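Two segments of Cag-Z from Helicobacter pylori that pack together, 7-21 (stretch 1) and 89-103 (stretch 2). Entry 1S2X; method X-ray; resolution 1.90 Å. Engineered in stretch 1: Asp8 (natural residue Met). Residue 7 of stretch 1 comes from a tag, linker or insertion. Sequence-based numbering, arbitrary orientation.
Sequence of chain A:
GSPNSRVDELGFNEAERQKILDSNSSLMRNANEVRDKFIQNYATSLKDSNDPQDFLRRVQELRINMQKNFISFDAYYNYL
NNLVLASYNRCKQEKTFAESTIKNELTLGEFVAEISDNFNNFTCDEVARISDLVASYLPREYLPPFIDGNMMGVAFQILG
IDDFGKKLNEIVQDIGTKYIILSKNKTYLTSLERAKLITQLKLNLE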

ATOM      1  N   VAL A   7      24.019  -3.788 -20.177  1.00 54.94           N
ATOM      2  CA  VAL A   7      24.583  -3.019 -19.072  1.00 60.77           C
ATOM      3  C   VAL A   7      24.053  -3.459 -17.708  1.00 61.02           C
ATOM      4  O   VAL A   7      23.041  -4.153 -17.577  1.00 43.54           O
ATOM      5  N   ASP A   8      24.766  -3.035 -16.671  1.00 63.79           N
ATOM      6  CA  ASP A   8      24.463  -3.367 -15.285  1.00 69.55           C
ATOM      7  C   ASP A   8      23.593  -2.313 -14.607  1.00 64.13           C
ATOM      8  O   ASP A   8      23.632  -2.125 -13.394  1.00 72.41           O
ATOM      9  N   GLU A   9      22.783  -1.614 -15.393  1.00 63.30           N
ATOM     10  CA  GLU A   9      21.798  -0.711 -14.800  1.00 61.97           C
ATOM     11  C   GLU A   9      20.393  -1.142 -15.205  1.00 52.69           C
ATOM     12  O   GLU A   9      19.429  -0.380 -15.165  1.00 58.06           O
ATOM     13  N   LEU A  10      20.286  -2.411 -15.589  1.00 46.93           N
ATOM     14  CA  LEU A  10      19.066  -3.062 -16.023  1.00 43.40           C
ATOM     15  C   LEU A  10      18.560  -4.042 -14.967  1.00 46.26           C
ATOM     16  O   LEU A  10      19.339  -4.431 -14.093  1.00 55.67           O
ATOM     17  N   GLY A  11      17.296  -4.443 -15.072  1.00 45.37           N
ATOM     18  CA  GLY A  11      16.766  -5.442 -14.155  1.00 45.10           C
ATOM     19  C   GLY A  11      16.113  -4.810 -12.936  1.00 38.55           C
ATOM     20  O   GLY A  11      15.973  -5.483 -11.919  1.00 36.70           O
ATOM     21  N   PHE A  12      15.754  -3.543 -13.064  1.00 40.86           N
ATOM     22  CA  PHE A  12      15.115  -2.760 -12.009  1.00 38.69           C
ATOM     23  C   PHE A  12      15.788  -2.990 -10.652  1.00 42.92           C
ATOM     24  O   PHE A  12      15.142  -3.518  -9.750  1.00 43.74           O
ATOM     25  N   ASN A  13      17.044  -2.606 -10.573  1.00 42.60           N
ATOM     26  CA  ASN A  13      18.033  -2.681  -9.539  1.00 45.15           C
ATOM     27  C   ASN A  13      17.503  -2.170  -8.194  1.00 46.32           C
ATOM     28  O   ASN A  13      16.562  -1.388  -8.172  1.00 41.44           O
ATOM     29  N   GLU A  14      18.147  -2.599  -7.120  1.00 47.72           N
ATOM     30  CA  GLU A  14      17.838  -2.057  -5.801  1.00 53.34           C
ATOM     31  C   GLU A  14      18.041  -0.549  -5.817  1.00 48.16           C
ATOM     32  O   GLU A  14      17.324   0.211  -5.166  1.00 55.92           O
ATOM     33  N   ALA A  15      19.022  -0.071  -6.575  1.00 48.19           N
ATOM     34  CA  ALA A  15      19.278   1.368  -6.599  1.00 57.30           C
ATOM     35  C   ALA A  15      18.190   2.122  -7.351  1.00 54.09           C
ATOM     36  O   ALA A  15      17.815   3.247  -7.020  1.00 53.57           O
ATOM     37  N   GLU A  16      17.672   1.484  -8.397  1.00 44.96           N
ATOM     38  CA  GLU A  16      16.619   2.130  -9.183  1.00 49.78           C
ATOM     39  C   GLU A  16      15.324   2.134  -8.380  1.00 50.37           C
ATOM     40  O   GLU A  16      14.503   3.046  -8.401  1.00 44.23           O
ATOM     41  N   ARG A  17      15.152   1.049  -7.628  1.00 45.23           N
ATOM     42  CA  ARG A  17      13.995   0.916  -6.758  1.00 40.67           C
ATOM     43  C   ARG A  17      14.022   1.958  -5.653  1.00 51.40           C
ATOM     44  O   ARG A  17      12.988   2.563  -5.354  1.00 44.25           O
ATOM     45  N   GLN A  18      15.195   2.168  -5.072  1.00 55.01           N
ATOM     46  CA  GLN A  18      15.385   3.106  -3.965  1.00 49.49           C
ATOM     47  C   GLN A  18      15.159   4.536  -4.423  1.00 48.78           C
ATOM     48  O   GLN A  18      14.790   5.423  -3.654  1.00 54.81           O
ATOM     49  N   LYS A  19      15.380   4.774  -5.709  1.00 48.11           N
ATOM     50  CA  LYS A  19      15.199   6.123  -6.243  1.00 48.35           C
ATOM     51  C   LYS A  19      13.716   6.467  -6.290  1.00 41.44           C
ATOM     52  O   LYS A  19      13.288   7.592  -6.039  1.00 44.84           O
ATOM     53  N   ILE A  20      12.925   5.458  -6.634  1.00 43.29           N
ATOM     54  CA  ILE A  20      11.471   5.640  -6.671  1.00 44.14           C
ATOM     55  C   ILE A  20      10.910   5.737  -5.261  1.00 42.57           C
ATOM     56  O   ILE A  20       9.922   6.431  -5.006  1.00 54.38           O
ATOM     57  N   LEU A  21      11.514   5.075  -4.277  1.00 37.43           N
ATOM     58  CA  LEU A  21      11.057   5.289  -2.903  1.00 43.31           C
ATOM     59  C   LEU A  21      11.310   6.721  -2.439  1.00 49.69           C
ATOM     60  O   LEU A  21      10.392   7.438  -2.044  1.00 56.98           O
ATOM     61  N   ASN A  89       7.157   2.954 -15.452  1.00 47.16           N
ATOM     62  CA  ASN A  89       7.839   3.856 -16.356  1.00 44.44           C
ATOM     63  C   ASN A  89       9.329   3.547 -16.402  1.00 49.98           C
ATOM     64  O   ASN A  89       9.926   3.621 -17.477  1.00 41.34           O
ATOM     65  N   ARG A  90       9.918   3.199 -15.266  1.00 48.68           N
ATOM     66  CA  ARG A  90      11.323   2.787 -15.208  1.00 48.16           C
ATOM     67  C   ARG A  90      11.531   1.435 -15.875  1.00 43.51           C
ATOM     68  O   ARG A  90      12.408   1.232 -16.717  1.00 37.56           O
ATOM     69  N   CYS A  91      10.712   0.446 -15.516  1.00 38.07           N
ATOM     70  CA  CYS A  91      10.856  -0.877 -16.113  1.00 42.83           C
ATOM     71  C   CYS A  91      10.571  -0.895 -17.608  1.00 54.39           C
ATOM     72  O   CYS A  91      11.180  -1.685 -18.343  1.00 58.44           O
ATOM     73  N   LYS A  92       9.657  -0.051 -18.080  1.00 53.17           N
ATOM     74  CA  LYS A  92       9.306  -0.057 -19.495  1.00 57.15           C
ATOM     75  C   LYS A  92      10.479   0.423 -20.360  1.00 54.24           C
ATOM     76  O   LYS A  92      10.701  -0.168 -21.417  1.00 58.19           O
ATOM     77  N   GLN A  93      11.157   1.446 -19.875  1.00 45.27           N
ATOM     78  CA  GLN A  93      12.331   2.073 -20.439  1.00 46.14           C
ATOM     79  C   GLN A  93      13.490   1.077 -20.423  1.00 57.10           C
ATOM     80  O   GLN A  93      14.175   0.875 -21.424  1.00 51.11           O
ATOM     81  N   GLU A  94      13.682   0.449 -19.266  1.00 58.66           N
ATOM     82  CA  GLU A  94      14.687  -0.606 -19.167  1.00 57.08           C
ATOM     83  C   GLU A  94      14.369  -1.669 -20.218  1.00 59.08           C
ATOM     84  O   GLU A  94      15.227  -2.039 -21.023  1.00 62.95           O
ATOM     85  N   LYS A  95      13.118  -2.134 -20.191  1.00 52.83           N
ATOM     86  CA  LYS A  95      12.670  -3.166 -21.114  1.00 47.54           C
ATOM     87  C   LYS A  95      13.001  -2.789 -22.553  1.00 55.57           C
ATOM     88  O   LYS A  95      13.467  -3.611 -23.339  1.00 52.92           O
ATOM     89  N   THR A  96      12.757  -1.528 -22.910  1.00 58.38           N
ATOM     90  CA  THR A  96      13.018  -1.148 -24.294  1.00 60.46           C
ATOM     91  C   THR A  96      14.516  -1.211 -24.593  1.00 55.73           C
ATOM     92  O   THR A  96      14.904  -1.850 -25.573  1.00 57.58           O
ATOM     93  N   PHE A  97      15.325  -0.563 -23.770  1.00 51.04           N
ATOM     94  CA  PHE A  97      16.771  -0.513 -23.922  1.00 43.57           C
ATOM     95  C   PHE A  97      17.389  -1.903 -23.924  1.00 47.53           C
ATOM     96  O   PHE A  97      18.447  -2.096 -24.529  1.00 55.46           O
ATOM     97  N   ALA A  98      16.762  -2.878 -23.268  1.00 45.94           N
ATOM     98  CA  ALA A  98      17.333  -4.225 -23.353  1.00 49.97           C
ATOM     99  C   ALA A  98      17.054  -4.844 -24.725  1.00 56.40           C
ATOM    100  O   ALA A  98      17.901  -5.530 -25.301  1.00 53.17           O
ATOM    101  N   GLU A  99      15.854  -4.608 -25.243  1.00 53.56           N
ATOM    102  CA  GLU A  99      15.440  -5.143 -26.535  1.00 52.91           C
ATOM    103  C   GLU A  99      16.135  -4.374 -27.657  1.00 60.30           C
ATOM    104  O   GLU A  99      16.133  -4.787 -28.814  1.00 60.58           O
ATOM    105  N   SER A 100      16.740  -3.244 -27.302  1.00 63.17           N
ATOM    106  CA  SER A 100      17.480  -2.469 -28.292  1.00 73.00           C
ATOM    107  C   SER A 100      18.968  -2.806 -28.227  1.00 76.47           C
ATOM    108  O   SER A 100      19.739  -2.425 -29.110  1.00 98.68           O
ATOM    109  N   THR A 101      19.356  -3.504 -27.160  1.00 64.91           N
ATOM    110  CA  THR A 101      20.767  -3.701 -26.863  1.00 62.78           C
ATOM    111  C   THR A 101      21.188  -5.161 -26.801  1.00 58.32           C
ATOM    112  O   THR A 101      22.389  -5.439 -26.859  1.00 65.23           O
ATOM    113  N   ILE A 102      20.253  -6.093 -26.668  1.00 47.91           N
ATOM    114  CA  ILE A 102      20.612  -7.472 -26.331  1.00 46.58           C
ATOM    115  C   ILE A 102      20.177  -8.438 -27.418  1.00 51.89           C
ATOM    116  O   ILE A 102      18.992  -8.683 -27.633  1.00 53.60           O
ATOM    117  N   LYS A 103      21.149  -9.000 -28.140  1.00 57.29           N
ATOM    118  CA  LYS A 103      20.842  -9.805 -29.316  1.00 51.60           C
ATOM    119  C   LYS A 103      20.406 -11.217 -28.974  1.00 40.80           C
ATOM    120  O   LYS A 103      19.523 -11.784 -29.621  1.00 52.03           O
TER

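The strongest polar link between the stretches is the carboxylate of Glu94, whose CA-to-CB bond points toward the loop that precedes helix 14-21. With chi1 at -74° (m) and chi2 at -168° (t), the side chain extends to the turn at Gly11 and Phe12. Phe12 N donates to Glu94 OE1 at 2.6 Å with an N-H...acceptor angle of 166°, a nearly straight bond. Gly11 N also lies 2.6 Å from Glu94 OE1, but its angle of 117° makes that bond weak. One carboxylate oxygen thus gathers two consecutive amides. Gly11 has phi/psi of 92/20, where a CB would jam against the preceding carbonyl oxygen, so the backbone itself calls for glycine.

The other oxygen is held within stretch 2. Arg90 NE donates to Glu94 OE2 at a very short 2.5 Å, in a salt bridge between residues four apart, about one helical turn, and Arg90 NH1 adds a weak bond to the same Glu94 OE2 at 2.9 Å. The CA-to-CB bond of Arg90 points toward stretch 1; its rotamer is chi1 t, chi2 p, chi3 t, and the residue loses 97 Å² to that stretch. At the edge of its guanidinium, Glu9 O sits 2.8 Å from Arg90 NH1; over one face, Glu16 CG approaches Arg90 NE to 3.0 Å. The salt bridges from Glu16 OE2 to Arg90 NH2 (3.4 Å) and from Glu9 OE1 to Arg90 NH1 (3.6 Å, long) are matters of charge alone, because both oxygens lie well out of the guanidinium plane. Glu9 OE1 and Glu16 OE1 are only 2.4 Å apart, a separation suggesting that one acid group holds a proton.

Packing begins at Phe12, chi1 -165° (t). Cys91 SG, chi1 m, lies over one ring face, 3.8 Å from the centroid and 22° off the normal, a sulfur-aromatic contact; its closest ring atom is Phe12 CG at 3.5 Å. Arg90 CG meets Phe12 CE1 obliquely at 3.8 Å, while Ile20 CD1 reaches Arg90 CB at 4.2 Å.

Leu10, in the loop of stretch 1, packs on residues C-terminal to Glu94; 86 Å² of it is covered (chi1 m, chi2 t). Its CB points sideways, but the end comes nearer: Leu10 CD1 touches Ala98 CB at 3.9 Å and Ile102 CD1 at 4.4 Å, and Leu10 CD2 meets Phe97 CD2 at 4.3 Å. The CA-to-CB bond of Phe97, chi1 t, points toward stretch 1, and the tag residue Val7 abuts its ring edge, with Val7 CG1 3.9 Å from Phe97 CE2.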

ATOM      1  CB  VAL A   7      24.289  -1.524 -19.277  1.00 61.10           C
ATOM      2  CG1 VAL A   7      24.416  -1.174 -20.753  1.00 74.77           C
ATOM      3  CG2 VAL A   7      22.904  -1.170 -18.751  1.00 70.19           C
ATOM      4  CB  ASP A   8      25.750  -3.558 -14.483  1.00 76.64           C
ATOM      5  CG  ASP A   8      26.798  -2.497 -14.748  1.00 82.97           C
ATOM      6  OD1 ASP A   8      26.872  -1.971 -15.879  1.00 73.92           O
ATOM      7  OD2 ASP A   8      27.564  -2.192 -13.802  1.00 97.34           O
ATOM      8  CB  GLU A   9      22.102   0.733 -15.196  1.00 62.51           C
ATOM      9  CG  GLU A   9      22.745   1.530 -14.062  1.00 69.20           C
ATOM     10  CD  GLU A   9      21.786   1.822 -12.927  1.00 78.33           C
ATOM     11  OE1 GLU A   9      20.736   2.452 -13.188  1.00 77.69           O
ATOM     12  OE2 GLU A   9      22.072   1.432 -11.767  1.00 73.57           O
ATOM     13  CB  LEU A  10      19.309  -3.842 -17.314  1.00 39.99           C
ATOM     14  CG  LEU A  10      19.600  -3.033 -18.571  1.00 41.34           C
ATOM     15  CD1 LEU A  10      19.558  -3.931 -19.801  1.00 54.19           C
ATOM     16  CD2 LEU A  10      18.610  -1.876 -18.690  1.00 53.54           C
ATOM     17  CB  PHE A  12      13.630  -3.106 -11.948  1.00 33.71           C
ATOM     18  CG  PHE A  12      12.817  -2.106 -11.139  1.00 35.00           C
ATOM     19  CD1 PHE A  12      13.051  -0.751 -11.248  1.00 38.17           C
ATOM     20  CD2 PHE A  12      11.827  -2.549 -10.275  1.00 36.82           C
ATOM     21  CE1 PHE A  12      12.318   0.171 -10.520  1.00 36.95           C
ATOM     22  CE2 PHE A  12      11.085  -1.632  -9.545  1.00 36.00           C
ATOM     23  CZ  PHE A  12      11.333  -0.280  -9.661  1.00 36.19           C
ATOM     24  CB  ASN A  13      19.259  -1.813  -9.861  1.00 45.64           C
ATOM     25  CG  ASN A  13      20.296  -2.483 -10.730  1.00 61.25           C
ATOM     26  OD1 ASN A  13      20.321  -3.707 -10.866  1.00 90.93           O
ATOM     27  ND2 ASN A  13      21.170  -1.677 -11.334  1.00 55.97           N
ATOM     28  CB  GLU A  14      18.687  -2.731  -4.734  1.00 58.78           C
ATOM     29  CG  GLU A  14      19.765  -3.667  -5.231  1.00 69.21           C
ATOM     30  CD  GLU A  14      19.281  -5.035  -5.658  1.00 72.61           C
ATOM     31  OE1 GLU A  14      18.730  -5.773  -4.807  1.00 66.64           O
ATOM     32  OE2 GLU A  14      19.460  -5.374  -6.853  1.00 57.85           O
ATOM     33  CB  ALA A  15      20.633   1.656  -7.232  1.00 75.24           C
ATOM     34  CB  GLU A  16      16.467   1.399 -10.511  1.00 50.91           C
ATOM     35  CG  GLU A  16      16.436   2.277 -11.742  1.00 59.15           C
ATOM     36  CD  GLU A  16      17.646   3.161 -11.931  1.00 56.12           C
ATOM     37  OE1 GLU A  16      18.780   2.670 -11.791  1.00 62.90           O
ATOM     38  OE2 GLU A  16      17.461   4.357 -12.218  1.00 61.59           O
ATOM     39  CB  ARG A  17      13.975  -0.513  -6.218  1.00 36.30           C
ATOM     40  CG  ARG A  17      13.520  -1.491  -7.307  1.00 35.09           C
ATOM     41  CD  ARG A  17      13.367  -2.887  -6.725  1.00 32.96           C
ATOM     42  NE  ARG A  17      14.400  -3.138  -5.725  1.00 46.42           N
ATOM     43  CZ  ARG A  17      15.234  -4.170  -5.768  1.00 59.94           C
ATOM     44  NH1 ARG A  17      16.145  -4.319  -4.812  1.00 54.71           N
ATOM     45  NH2 ARG A  17      15.137  -5.041  -6.765  1.00 51.30           N
ATOM     46  CB  GLN A  18      16.775   2.918  -3.359  1.00 45.40           C
ATOM     47  CG  GLN A  18      17.084   3.720  -2.112  1.00 54.29           C
ATOM     48  CD  GLN A  18      16.167   3.525  -0.928  1.00 51.91           C
ATOM     49  OE1 GLN A  18      15.783   2.421  -0.548  1.00 54.49           O
ATOM     50  NE2 GLN A  18      15.773   4.619  -0.281  1.00 46.31           N
ATOM     51  CB  LYS A  19      15.812   6.250  -7.637  1.00 55.36           C
ATOM     52  CG  LYS A  19      17.274   5.851  -7.771  1.00 70.15           C
ATOM     53  CD  LYS A  19      18.181   6.706  -6.904  1.00 85.44           C
ATOM     54  CE  LYS A  19      18.892   7.798  -7.716  1.00 90.11           C
ATOM     55  NZ  LYS A  19      19.291   8.942  -6.865  1.00 72.67           N
ATOM     56  CB  ILE A  20      10.846   4.504  -7.494  1.00 39.50           C
ATOM     57  CG1 ILE A  20      11.378   4.468  -8.942  1.00 34.11           C
ATOM     58  CG2 ILE A  20       9.333   4.560  -7.481  1.00 38.49           C
ATOM     59  CD1 ILE A  20      10.474   3.709  -9.886  1.00 44.24           C
ATOM     60  CB  LEU A  21      11.745   4.296  -1.969  1.00 38.64           C
ATOM     61  CG  LEU A  21      11.270   2.851  -2.040  1.00 47.02           C
ATOM     62  CD1 LEU A  21      12.096   1.982  -1.098  1.00 65.02           C
ATOM     63  CD2 LEU A  21       9.786   2.710  -1.727  1.00 40.58           C
ATOM     64  CB  ASN A  89       7.587   5.295 -15.926  1.00 46.01           C
ATOM     65  CG  ASN A  89       6.209   5.800 -16.312  1.00 49.04           C
ATOM     66  OD1 ASN A  89       5.785   6.863 -15.848  1.00 42.18           O
ATOM     67  ND2 ASN A  89       5.500   5.066 -17.160  1.00 40.55           N
ATOM     68  CB  ARG A  90      11.789   2.745 -13.755  1.00 45.34           C
ATOM     69  CG  ARG A  90      13.217   2.308 -13.506  1.00 45.50           C
ATOM     70  CD  ARG A  90      14.200   2.923 -14.491  1.00 55.54           C
ATOM     71  NE  ARG A  90      15.441   2.147 -14.565  1.00 53.36           N
ATOM     72  CZ  ARG A  90      16.592   2.628 -15.021  1.00 55.49           C
ATOM     73  NH1 ARG A  90      17.662   1.848 -15.049  1.00 50.82           N
ATOM     74  NH2 ARG A  90      16.685   3.880 -15.448  1.00 38.14           N
ATOM     75  CB  CYS A  91       9.934  -1.874 -15.397  1.00 41.30           C
ATOM     76  SG  CYS A  91      10.350  -2.070 -13.637  1.00 38.15           S
ATOM     77  CB  LYS A  92       8.070   0.797 -19.783  1.00 57.51           C
ATOM     78  CG  LYS A  92       7.346   0.358 -21.051  1.00 62.98           C
ATOM     79  CD  LYS A  92       5.851   0.595 -20.945  1.00 71.73           C
ATOM     80  CE  LYS A  92       5.208   0.941 -22.274  1.00 73.03           C
ATOM     81  NZ  LYS A  92       5.804   2.173 -22.872  1.00 68.66           N
ATOM     82  CB  GLN A  93      12.718   3.335 -19.669  1.00 48.84           C
ATOM     83  CG  GLN A  93      14.210   3.629 -19.633  1.00 52.24           C
ATOM     84  CD  GLN A  93      14.518   5.092 -19.366  1.00 64.35           C
ATOM     85  OE1 GLN A  93      15.674   5.488 -19.193  1.00 68.53           O
ATOM     86  NE2 GLN A  93      13.473   5.918 -19.340  1.00 65.82           N
ATOM     87  CB  GLU A  94      14.741  -1.213 -17.769  1.00 55.85           C
ATOM     88  CG  GLU A  94      15.387  -0.320 -16.721  1.00 54.68           C
ATOM     89  CD  GLU A  94      15.696  -1.027 -15.417  1.00 50.88           C
ATOM     90  OE1 GLU A  94      15.818  -2.269 -15.376  1.00 48.08           O
ATOM     91  OE2 GLU A  94      15.841  -0.311 -14.403  1.00 41.44           O
ATOM     92  CB  LYS A  95      11.169  -3.432 -20.995  1.00 50.36           C
ATOM     93  CG  LYS A  95      10.815  -4.869 -21.369  1.00 52.25           C
ATOM     94  CD  LYS A  95       9.312  -5.075 -21.505  1.00 47.39           C
ATOM     95  CE  LYS A  95       8.924  -5.306 -22.958  1.00 53.77           C
ATOM     96  NZ  LYS A  95       7.822  -6.303 -23.078  1.00 66.61           N
ATOM     97  CB  THR A  96      12.476   0.252 -24.619  1.00 65.02           C
ATOM     98  OG1 THR A  96      11.098   0.335 -24.247  1.00 51.45           O
ATOM     99  CG2 THR A  96      12.543   0.514 -26.122  1.00 70.18           C
ATOM    100  CB  PHE A  97      17.439   0.308 -22.812  1.00 51.10           C
ATOM    101  CG  PHE A  97      18.931   0.512 -23.039  1.00 56.36           C
ATOM    102  CD1 PHE A  97      19.388   1.546 -23.837  1.00 61.56           C
ATOM    103  CD2 PHE A  97      19.859  -0.327 -22.450  1.00 54.63           C
ATOM    104  CE1 PHE A  97      20.740   1.742 -24.052  1.00 61.54           C
ATOM    105  CE2 PHE A  97      21.211  -0.145 -22.654  1.00 55.05           C
ATOM    106  CZ  PHE A  97      21.655   0.892 -23.459  1.00 62.28           C
ATOM    107  CB  ALA A  98      16.801  -5.121 -22.253  1.00 44.03           C
ATOM    108  CB  GLU A  99      13.928  -5.078 -26.730  1.00 43.72           C
ATOM    109  CG  GLU A  99      13.101  -5.629 -25.592  1.00 41.97           C
ATOM    110  CD  GLU A  99      11.646  -5.201 -25.647  1.00 47.41           C
ATOM    111  OE1 GLU A  99      11.386  -4.000 -25.883  1.00 44.47           O
ATOM    112  OE2 GLU A  99      10.779  -6.085 -25.453  1.00 49.54           O
ATOM    113  CB  SER A 100      17.285  -0.966 -28.074  1.00 73.07           C
ATOM    114  OG  SER A 100      15.965  -0.547 -28.362  1.00 74.34           O
ATOM    115  CB  THR A 101      21.106  -3.038 -25.504  1.00 63.82           C
ATOM    116  OG1 THR A 101      20.947  -1.617 -25.601  1.00 76.77           O
ATOM    117  CG2 THR A 101      22.555  -3.286 -25.114  1.00 53.03           C
ATOM    118  CB  ILE A 102      20.003  -7.843 -24.962  1.00 43.09           C
ATOM    119  CG1 ILE A 102      20.398  -6.866 -23.849  1.00 40.77           C
ATOM    120  CG2 ILE A 102      20.334  -9.263 -24.555  1.00 39.78           C
ATOM    121  CD1 ILE A 102      20.205  -7.379 -22.449  1.00 44.42           C
ATOM    122  CB  LYS A 103      22.051  -9.862 -30.268  1.00 55.03           C
ATOM    123  CG  LYS A 103      21.991  -8.780 -31.339  1.00 52.48           C
ATOM    124  CD  LYS A 103      21.897  -7.406 -30.691  1.00 63.84           C
ATOM    125  CE  LYS A 103      20.989  -6.457 -31.461  1.00 65.85           C
ATOM    126  NZ  LYS A 103      21.320  -5.029 -31.159  1.00 62.56           N
TER